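Local coordinates for protein enoyl-CoA hydratase/carnithine racemase (Thermus thermophilus JL-18, PDB 6SL9) that probably isomerises a CoA thioester to the oxepin-CoA intermediate of bacterial phenylacetic acid catabolism, as a crotonase-family enzyme, at residues Leu17-Pro22 with Leu52-Ala57. Numbering follows the deposited sequence.
Sequences LTLNRP and LLLTGA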
ATOM      1  N   LEU A  17      -6.593  19.249 -22.083  1.00 11.16           N
ATOM      2  CA  LEU A  17      -7.870  19.624 -21.436  1.00 11.16           C
ATOM      3  C   LEU A  17      -7.601  20.602 -20.306  1.00 11.36           C
ATOM      4  O   LEU A  17      -6.774  20.310 -19.453  1.00 12.21           O
ATOM      5  CB  LEU A  17      -8.578  18.384 -20.895  1.00 11.29           C
ATOM      6  CG  LEU A  17      -8.888  17.310 -21.944  1.00 12.23           C
ATOM      7  CD1 LEU A  17      -9.627  16.132 -21.330  1.00 14.25           C
ATOM      8  CD2 LEU A  17      -9.661  17.875 -23.152  1.00 12.56           C
ATOM      9  N   THR A  18      -8.322  21.708 -20.283  1.00 11.56           N
ATOM     10  CA  THR A  18      -8.126  22.742 -19.272  1.00 11.14           C
ATOM     11  C   THR A  18      -9.453  23.023 -18.597  1.00 11.14           C
ATOM     12  O   THR A  18     -10.400  23.484 -19.263  1.00 13.10           O
ATOM     13  CB  THR A  18      -7.480  23.993 -19.864  1.00 12.44           C
ATOM     14  OG1 THR A  18      -6.314  23.665 -20.599  1.00 13.82           O
ATOM     15  CG2 THR A  18      -7.167  25.000 -18.775  1.00 13.32           C
ATOM     16  N   LEU A  19      -9.491  22.776 -17.294  1.00 11.00           N
ATOM     17  CA  LEU A  19     -10.644  23.197 -16.473  1.00 12.09           C
ATOM     18  C   LEU A  19     -10.744  24.727 -16.550  1.00 12.75           C
ATOM     19  O   LEU A  19      -9.744  25.438 -16.253  1.00 13.91           O
ATOM     20  CB  LEU A  19     -10.503  22.748 -15.006  1.00 12.57           C
ATOM     21  CG  LEU A  19     -10.195  21.266 -14.806  1.00 13.48           C
ATOM     22  CD1 LEU A  19      -9.996  21.014 -13.348  1.00 15.56           C
ATOM     23  CD2 LEU A  19     -11.245  20.373 -15.389  1.00 14.13           C
ATOM     24  N   ASN A  20     -11.927  25.250 -16.893  1.00 13.32           N
ATOM     25  CA  ASN A  20     -12.001  26.681 -17.276  1.00 12.39           C
ATOM     26  C   ASN A  20     -13.211  27.349 -16.621  1.00 13.07           C
ATOM     27  O   ASN A  20     -14.127  27.820 -17.304  1.00 15.01           O
ATOM     28  CB  ASN A  20     -12.051  26.808 -18.789  1.00 13.79           C
ATOM     29  CG  ASN A  20     -11.954  28.250 -19.214  1.00 14.87           C
ATOM     30  OD1 ASN A  20     -11.221  29.009 -18.575  1.00 15.95           O
ATOM     31  ND2 ASN A  20     -12.630  28.606 -20.308  1.00 14.37           N
ATOM     32  N   ARG A  21     -13.146  27.471 -15.304  1.00 13.43           N
ATOM     33  CA  ARG A  21     -14.017  28.364 -14.531  1.00 13.68           C
ATOM     34  C   ARG A  21     -13.153  29.141 -13.562  1.00 13.64           C
ATOM     35  O   ARG A  21     -13.305  29.048 -12.328  1.00 14.54           O
ATOM     36  CB  ARG A  21     -15.028  27.582 -13.728  1.00 18.83           C
ATOM     37  CG  ARG A  21     -16.168  26.836 -14.368  1.00 29.13           C
ATOM     38  CD  ARG A  21     -17.072  26.517 -13.149  1.00 35.77           C
ATOM     39  NE  ARG A  21     -17.873  27.624 -12.603  1.00 38.23           N
ATOM     40  CZ  ARG A  21     -18.682  27.548 -11.549  1.00 37.84           C
ATOM     41  NH1 ARG A  21     -18.789  26.441 -10.848  1.00 27.65           N
ATOM     42  NH2 ARG A  21     -19.386  28.573 -11.153  1.00 52.05           N
ATOM     43  N   PRO A  22     -12.192  29.921 -14.081  1.00 14.65           N
ATOM     44  CA  PRO A  22     -11.155  30.431 -13.182  1.00 16.22           C
ATOM     45  C   PRO A  22     -11.639  31.397 -12.104  1.00 19.09           C
ATOM     46  O   PRO A  22     -11.047  31.451 -11.018  1.00 22.41           O
ATOM     47  CB  PRO A  22     -10.149  31.078 -14.139  1.00 17.55           C
ATOM     48  CG  PRO A  22     -10.973  31.382 -15.394  1.00 17.70           C
ATOM     49  CD  PRO A  22     -11.902  30.173 -15.486  1.00 15.01           C
ATOM     50  N   LEU A  52      -3.309  12.258 -23.117  1.00 11.08           N
ATOM     51  CA  LEU A  52      -4.088  13.413 -22.655  1.00 10.92           C
ATOM     52  C   LEU A  52      -3.302  14.134 -21.563  1.00 11.12           C
ATOM     53  O   LEU A  52      -2.510  13.509 -20.842  1.00 11.15           O
ATOM     54  CB  LEU A  52      -5.438  12.939 -22.140  1.00 11.69           C
ATOM     55  CG  LEU A  52      -6.473  12.521 -23.190  1.00 13.41           C
ATOM     56  CD1 LEU A  52      -6.177  11.128 -23.710  1.00 15.96           C
ATOM     57  CD2 LEU A  52      -7.864  12.552 -22.629  1.00 15.31           C
ATOM     58  N   LEU A  53      -3.555  15.441 -21.488  1.00 11.32           N
ATOM     59  CA  LEU A  53      -2.945  16.303 -20.461  1.00 10.56           C
ATOM     60  C   LEU A  53      -4.098  17.112 -19.846  1.00 10.75           C
ATOM     61  O   LEU A  53      -4.814  17.782 -20.602  1.00 12.27           O
ATOM     62  CB  LEU A  53      -1.915  17.238 -21.076  1.00 12.26           C
ATOM     63  CG  LEU A  53      -1.266  18.297 -20.179  1.00 14.88           C
ATOM     64  CD1 LEU A  53      -0.638  17.730 -18.944  1.00 16.57           C
ATOM     65  CD2 LEU A  53      -0.245  19.071 -21.016  1.00 18.01           C
ATOM     66  N   LEU A  54      -4.239  17.116 -18.522  1.00 10.86           N
ATOM     67  CA  LEU A  54      -5.298  17.842 -17.810  1.00 10.63           C
ATOM     68  C   LEU A  54      -4.644  18.866 -16.899  1.00 10.48           C
ATOM     69  O   LEU A  54      -3.751  18.514 -16.113  1.00 11.45           O
ATOM     70  CB  LEU A  54      -6.131  16.817 -17.012  1.00 11.15           C
ATOM     71  CG  LEU A  54      -7.247  17.436 -16.147  1.00 12.31           C
ATOM     72  CD1 LEU A  54      -8.306  18.131 -17.000  1.00 13.42           C
ATOM     73  CD2 LEU A  54      -7.878  16.323 -15.321  1.00 14.47           C
ATOM     74  N   THR A  55      -5.149  20.085 -16.966  1.00 10.88           N
ATOM     75  CA  THR A  55      -4.680  21.190 -16.117  1.00 11.35           C
ATOM     76  C   THR A  55      -5.842  22.137 -15.824  1.00 11.07           C
ATOM     77  O   THR A  55      -6.941  21.924 -16.324  1.00 11.80           O
ATOM     78  CB  THR A  55      -3.482  21.866 -16.780  1.00 12.94           C
ATOM     79  OG1 THR A  55      -2.782  22.615 -15.776  1.00 12.80           O
ATOM     80  CG2 THR A  55      -3.848  22.758 -17.945  1.00 13.54           C
ATOM     81  N   GLY A  56      -5.573  23.173 -15.036  1.00 12.05           N
ATOM     82  CA  GLY A  56      -6.577  24.194 -14.720  1.00 11.89           C
ATOM     83  C   GLY A  56      -6.178  25.555 -15.256  1.00 12.04           C
ATOM     84  O   GLY A  56      -5.000  25.895 -15.362  1.00 13.67           O
ATOM     85  N   ALA A  57      -7.181  26.372 -15.502  1.00 12.06           N
ATOM     86  CA  ALA A  57      -6.989  27.788 -15.845  1.00 12.62           C
ATOM     87  C   ALA A  57      -6.890  28.634 -14.590  1.00 12.94           C
ATOM     88  O   ALA A  57      -7.559  28.362 -13.637  1.00 14.04           O
ATOM     89  CB  ALA A  57      -8.135  28.292 -16.679  1.00 14.79           C
TER
HETATM   90  O   HOH W   1      -8.496  29.182 -11.112  1.00 16.64           O
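Leu54 reaches across to both Leu17 and Leu19 on one face of two neighbouring parallel strands, 14-19 and 51-56. Its CG stands anti to the backbone N (chi1 177°), which turns CD1 toward the other strand; this methyl lies 3.9 Å from Leu17 CB and 4.0 Å from Leu19 CD2. Leu19 crosses Leu54 at a slant. Further back along the strands, Leu17 CD1 meets Leu52 CD2 at 4.2 Å, methyl to methyl, so four buried leucines form a continuous apolar surface. Gly56, paired with Leu19, adds no side chain to this face.

On the reverse face Thr18 and Thr55 lie alongside each other, pointing the same way, with Thr18 OG1 3.7 Å from Thr55 CG2. Thr18 CG2, anti to its backbone N, leans forward over the peptide joining Gly56 to Ala57, 3.5 Å from Ala57 N. The hydroxyl of Thr55 turns to a different partner, the carbonyl of Ala101.

Between the faces run four backbone hydrogen bonds: Leu17 N to Leu53 O (2.7 Å), Thr55 N to Leu17 O, Leu19 N to Thr55 O and Ala57 N to Leu19 O. Beyond the strand ends, Ala57 CB sits 3.3 Å from Leu19 O and also touches Asn20 OD1, the ND2 of that amide being hydrogen-bonded to Asn2 OD1, while Pro22 CB packs against Ala57. A water donates to Ala57 O at 2.8 Å and weakly to Pro22 O; Asn26 ND2 is a second donor to Ala57 O.

Strand 6-11 flanks 14-19 and strand 98-102 flanks 51-56. With helix 30-45 as the connection, the paired strands make a beta-alpha-beta crossover unit in the main sheet of the crotonase fold.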